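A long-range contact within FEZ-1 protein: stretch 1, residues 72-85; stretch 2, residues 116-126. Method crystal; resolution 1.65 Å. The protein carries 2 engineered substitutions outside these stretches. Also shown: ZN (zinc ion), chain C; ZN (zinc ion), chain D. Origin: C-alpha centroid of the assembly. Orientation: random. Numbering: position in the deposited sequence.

Stretch 1 72-85: AHFDHAAGSELIKQ
Stretch 2, residues 116-126: STYFTQSTVDK

A helix can be held against an irregular strand-like segment by apolar packing at one end and a salt bridge at the other, with waters bridging along the contact, and FEZ-1 offers a compact example. The first helix begins at Phe-74, with His-73 at the N-cap; after a type I turn from Ala-77 to Ser-80, a second helical segment begins at Ser-80 and continues past Gln-85. Stretch 2 leaves a 3-10 segment at Thr-117 and then runs mostly extended, with phi/psi of -150/170 at Phe-119, -61/130 at Thr-120 and -145/168 at Ser-122. The two chains advance in the same order: the CA atoms of Ala-78 and Phe-119 lie 5.1 Å apart, those of Glu-81 and Ser-122 5.5 Å. Together they bury 562 Å².

Phe-119 is the apolar centre. Its CA-to-CB bond points toward stretch 1, and with chi1 of 53° (p) and chi2 of -85°, Phe-119 CD1 meets Phe-74 CB at 3.8 Å and Phe-119 CE2 meets Ala-77 CB at 4.4 Å. Ala-78 CB approaches Phe-119 CB to 3.8 Å, where the CA atoms are 5.1 Å apart. The CA-to-CB bond of Phe-74 points sideways, and chi1 p (73°) leaves its CD1 4.2 Å from Thr-117 CB.

No direct backbone-to-backbone hydrogen bond crosses the contact; waters bridge polar backbone atoms. Water 1 accepts from Phe-74 N (2.8 Å) and donates to Thr-117 O (2.9 Å). Water 3 accepts from Glu-81 N (2.9 Å) and donates to Ala-78 O (3.0 Å) and Thr-120 O (2.9 Å), while water 4 links Thr-120 N (2.9 Å) to the same Ala-78 O (2.8 Å).

Glu-81 and Lys-84, three and six residues after Ala-78, both have CA-to-CB bonds pointing toward stretch 2. Glu-81 (t, p, chi3 19°) places CB 3.6 Å from Thr-120 CG2 and OE1 3.3 Å from Ser-122 CB; Ser-122 is p at 64°. In Lys-84, chi2 and chi4 are t, chi1 is m and chi3 is p (75°). Its NZ donates to Thr-123 O at 2.8 Å, the one direct hydrogen bond across the contact, and forms a salt bridge with Asp-125 OD2 at 3.4 Å, Asp-125 being m at -63°. Water 5 accepts from Lys-84 NZ and Thr-123 N (both 2.9 Å) and donates to Glu-81 OE1 (2.7 Å); water 6 accepts from Lys-84 NZ (2.8 Å) and donates to Asp-125 OD1 (2.6 Å). The ammonium thus gathers carbonyl, carboxylate and solvent.

The N-cap His-73 and the helix residues Asp-75 and His-76 bind the zinc ions.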

# COMPACT_ATOMS: atom_id res chain seq x y z
N ALA A 72 -4.47 -3.58 -6.09
CA ALA A 72 -5.73 -3.29 -6.80
C ALA A 72 -6.93 -3.94 -6.10
O ALA A 72 -7.50 -4.89 -6.61
CB ALA A 72 -5.62 -3.73 -8.25
N HIS A 73 -7.30 -3.40 -4.94
CA HIS A 73 -8.57 -3.64 -4.29
C HIS A 73 -9.23 -2.28 -4.01
O HIS A 73 -8.56 -1.26 -3.83
CB HIS A 73 -8.42 -4.45 -3.01
CG HIS A 73 -8.24 -5.91 -3.21
ND1 HIS A 73 -7.63 -6.74 -2.25
CD2 HIS A 73 -8.61 -6.72 -4.23
CE1 HIS A 73 -7.65 -7.98 -2.70
NE2 HIS A 73 -8.21 -8.00 -3.91
N PHE A 74 -10.56 -2.29 -3.95
CA PHE A 74 -11.33 -1.04 -3.79
C PHE A 74 -10.88 -0.22 -2.58
O PHE A 74 -10.93 1.02 -2.63
CB PHE A 74 -12.84 -1.32 -3.70
CG PHE A 74 -13.27 -1.93 -2.40
CD1 PHE A 74 -13.20 -3.29 -2.18
CD2 PHE A 74 -13.70 -1.12 -1.35
CE1 PHE A 74 -13.55 -3.85 -0.96
CE2 PHE A 74 -14.05 -1.68 -0.13
CZ PHE A 74 -13.97 -3.04 0.07
N ASP A 75 -10.46 -0.87 -1.48
CA ASP A 75 -10.14 -0.15 -0.25
C ASP A 75 -8.84 0.65 -0.39
O ASP A 75 -8.60 1.52 0.43
CB ASP A 75 -10.13 -1.06 0.98
CG ASP A 75 -9.19 -2.25 0.94
OD1 ASP A 75 -9.05 -2.82 -0.15
OD2 ASP A 75 -8.65 -2.64 2.00
N HIS A 76 -8.01 0.34 -1.40
CA HIS A 76 -6.78 1.09 -1.64
C HIS A 76 -6.84 1.95 -2.90
O HIS A 76 -6.06 2.91 -3.00
CB HIS A 76 -5.57 0.14 -1.66
CG HIS A 76 -5.55 -0.70 -0.44
ND1 HIS A 76 -5.27 -0.19 0.81
CD2 HIS A 76 -5.92 -1.99 -0.23
CE1 HIS A 76 -5.44 -1.13 1.72
NE2 HIS A 76 -5.80 -2.25 1.12
N ALA A 77 -7.74 1.63 -3.84
CA ALA A 77 -7.68 2.18 -5.20
C ALA A 77 -9.00 2.80 -5.68
O ALA A 77 -9.03 3.33 -6.79
CB ALA A 77 -7.24 1.12 -6.17
N ALA A 78 -10.09 2.71 -4.91
CA ALA A 78 -11.41 3.19 -5.44
C ALA A 78 -11.40 4.69 -5.76
O ALA A 78 -12.08 5.12 -6.70
CB ALA A 78 -12.50 2.90 -4.46
N GLY A 79 -10.64 5.46 -5.00
CA GLY A 79 -10.60 6.94 -5.13
C GLY A 79 -9.74 7.44 -6.29
O GLY A 79 -9.63 8.65 -6.47
N SER A 80 -9.12 6.55 -7.07
CA SER A 80 -8.06 6.96 -8.00
C SER A 80 -8.62 7.86 -9.12
O SER A 80 -7.99 8.86 -9.45
CB SER A 80 -7.30 5.81 -8.55
OG SER A 80 -6.53 5.19 -7.49
N GLU A 81 -9.78 7.50 -9.68
CA GLU A 81 -10.33 8.33 -10.79
C GLU A 81 -10.58 9.77 -10.29
O GLU A 81 -10.24 10.73 -11.00
CB GLU A 81 -11.58 7.70 -11.39
CG GLU A 81 -12.15 8.52 -12.54
CD GLU A 81 -11.23 8.81 -13.72
OE1 GLU A 81 -10.20 8.12 -13.88
OE2 GLU A 81 -11.56 9.75 -14.51
N LEU A 82 -11.18 9.92 -9.10
CA LEU A 82 -11.42 11.25 -8.53
C LEU A 82 -10.11 12.02 -8.38
O LEU A 82 -10.03 13.20 -8.70
CB LEU A 82 -12.08 11.12 -7.15
CG LEU A 82 -13.53 10.66 -7.16
CD1 LEU A 82 -13.93 10.25 -5.75
CD2 LEU A 82 -14.44 11.78 -7.68
N ILE A 83 -9.06 11.36 -7.88
CA ILE A 83 -7.78 12.05 -7.69
C ILE A 83 -7.23 12.50 -9.05
O ILE A 83 -6.73 13.61 -9.16
CB ILE A 83 -6.79 11.18 -6.90
CG1 ILE A 83 -7.32 11.05 -5.47
CG2 ILE A 83 -5.39 11.78 -6.95
CD1 ILE A 83 -6.46 10.27 -4.52
N LYS A 84 -7.34 11.66 -10.07
CA LYS A 84 -6.87 11.99 -11.42
C LYS A 84 -7.67 13.19 -11.94
O LYS A 84 -7.09 14.11 -12.53
CB LYS A 84 -7.00 10.80 -12.37
CG LYS A 84 -6.09 9.61 -12.08
CD LYS A 84 -6.10 8.60 -13.19
CE LYS A 84 -5.33 9.04 -14.42
NZ LYS A 84 -5.62 8.19 -15.60
N GLN A 85 -8.99 13.18 -11.74
CA GLN A 85 -9.86 14.28 -12.24
C GLN A 85 -9.47 15.60 -11.57
O GLN A 85 -9.47 16.66 -12.24
CB GLN A 85 -11.34 13.99 -11.96
CG GLN A 85 -11.93 12.93 -12.89
CD GLN A 85 -13.33 12.48 -12.53
OE1 GLN A 85 -13.78 12.57 -11.40
NE2 GLN A 85 -14.00 11.89 -13.51
N SER A 116 -20.05 -5.62 -4.96
CA SER A 116 -19.76 -4.78 -3.79
C SER A 116 -18.29 -4.36 -3.75
O SER A 116 -17.93 -3.46 -2.97
CB SER A 116 -20.17 -5.46 -2.51
OG SER A 116 -19.21 -6.45 -2.12
N THR A 117 -17.45 -5.01 -4.57
CA THR A 117 -16.01 -4.74 -4.61
C THR A 117 -15.61 -3.91 -5.83
O THR A 117 -14.43 -3.59 -5.98
CB THR A 117 -15.20 -6.05 -4.60
OG1 THR A 117 -15.40 -6.77 -5.83
CG2 THR A 117 -15.55 -6.92 -3.41
N TYR A 118 -16.56 -3.56 -6.70
CA TYR A 118 -16.23 -2.84 -7.90
C TYR A 118 -15.96 -1.37 -7.56
O TYR A 118 -16.35 -0.86 -6.51
CB TYR A 118 -17.37 -2.89 -8.93
CG TYR A 118 -17.75 -4.24 -9.46
CD1 TYR A 118 -16.98 -5.38 -9.27
CD2 TYR A 118 -18.95 -4.38 -10.15
CE1 TYR A 118 -17.37 -6.61 -9.78
CE2 TYR A 118 -19.35 -5.61 -10.66
CZ TYR A 118 -18.56 -6.73 -10.47
OH TYR A 118 -18.98 -7.93 -10.97
N PHE A 119 -15.24 -0.70 -8.45
CA PHE A 119 -14.91 0.71 -8.27
C PHE A 119 -14.77 1.38 -9.65
O PHE A 119 -14.76 0.72 -10.67
CB PHE A 119 -13.66 0.84 -7.39
CG PHE A 119 -12.46 0.03 -7.84
CD1 PHE A 119 -12.33 -1.31 -7.49
CD2 PHE A 119 -11.45 0.61 -8.58
CE1 PHE A 119 -11.22 -2.04 -7.89
CE2 PHE A 119 -10.35 -0.13 -8.99
CZ PHE A 119 -10.24 -1.45 -8.64
N THR A 120 -14.67 2.70 -9.65
CA THR A 120 -14.62 3.48 -10.90
C THR A 120 -13.41 3.09 -11.74
O THR A 120 -12.28 3.06 -11.25
CB THR A 120 -14.62 4.98 -10.59
OG1 THR A 120 -15.77 5.25 -9.78
CG2 THR A 120 -14.64 5.83 -11.84
N GLN A 121 -13.67 2.81 -13.03
CA GLN A 121 -12.63 2.54 -14.00
C GLN A 121 -11.74 3.79 -14.20
O GLN A 121 -12.19 4.94 -14.09
CB GLN A 121 -13.25 2.10 -15.33
CG GLN A 121 -14.04 0.80 -15.21
CD GLN A 121 -14.60 0.33 -16.53
OE1 GLN A 121 -14.24 0.84 -17.59
NE2 GLN A 121 -15.45 -0.68 -16.48
N SER A 122 -10.45 3.54 -14.43
CA SER A 122 -9.50 4.60 -14.71
C SER A 122 -8.49 4.05 -15.71
O SER A 122 -8.45 2.84 -15.98
CB SER A 122 -8.88 5.09 -13.44
OG SER A 122 -8.15 4.04 -12.87
N THR A 123 -7.68 4.95 -16.28
CA THR A 123 -6.59 4.52 -17.11
C THR A 123 -5.29 4.64 -16.31
O THR A 123 -5.16 5.48 -15.43
CB THR A 123 -6.55 5.35 -18.40
OG1 THR A 123 -6.43 6.71 -18.02
CG2 THR A 123 -7.79 5.17 -19.24
N VAL A 124 -4.35 3.79 -16.68
CA VAL A 124 -3.02 3.77 -16.10
C VAL A 124 -2.07 4.51 -17.05
O VAL A 124 -1.92 4.15 -18.22
CB VAL A 124 -2.60 2.32 -15.81
CG1 VAL A 124 -1.12 2.20 -15.45
CG2 VAL A 124 -3.48 1.71 -14.73
N ASP A 125 -1.37 5.50 -16.50
CA ASP A 125 -0.44 6.33 -17.29
C ASP A 125 0.92 5.66 -17.48
O ASP A 125 1.59 5.88 -18.50
CB ASP A 125 -0.33 7.70 -16.63
CG ASP A 125 -1.67 8.42 -16.64
OD1 ASP A 125 -2.16 8.66 -17.76
OD2 ASP A 125 -2.22 8.68 -15.56
N LYS A 126 1.39 4.85 -16.51
CA LYS A 126 2.60 4.12 -16.67
C LYS A 126 2.47 2.76 -15.99
O LYS A 126 2.17 2.66 -14.82
CB LYS A 126 3.82 4.84 -16.09
CG LYS A 126 5.14 4.19 -16.47
CD LYS A 126 6.38 4.96 -16.04
CE LYS A 126 7.65 4.25 -16.50
NZ LYS A 126 8.90 4.91 -16.07
ZN ZN C . -6.93 -3.75 2.16
ZN ZN D . -6.65 -6.23 -0.51
O HOH W 1 -11.89 -4.51 -5.07
O HOH W 2 -7.58 -5.07 0.78
O HOH W 3 -10.90 4.79 -9.41
O HOH W 4 -14.70 4.20 -7.21
O HOH W 5 -8.51 7.75 -15.95
O HOH W 6 -4.65 9.43 -17.91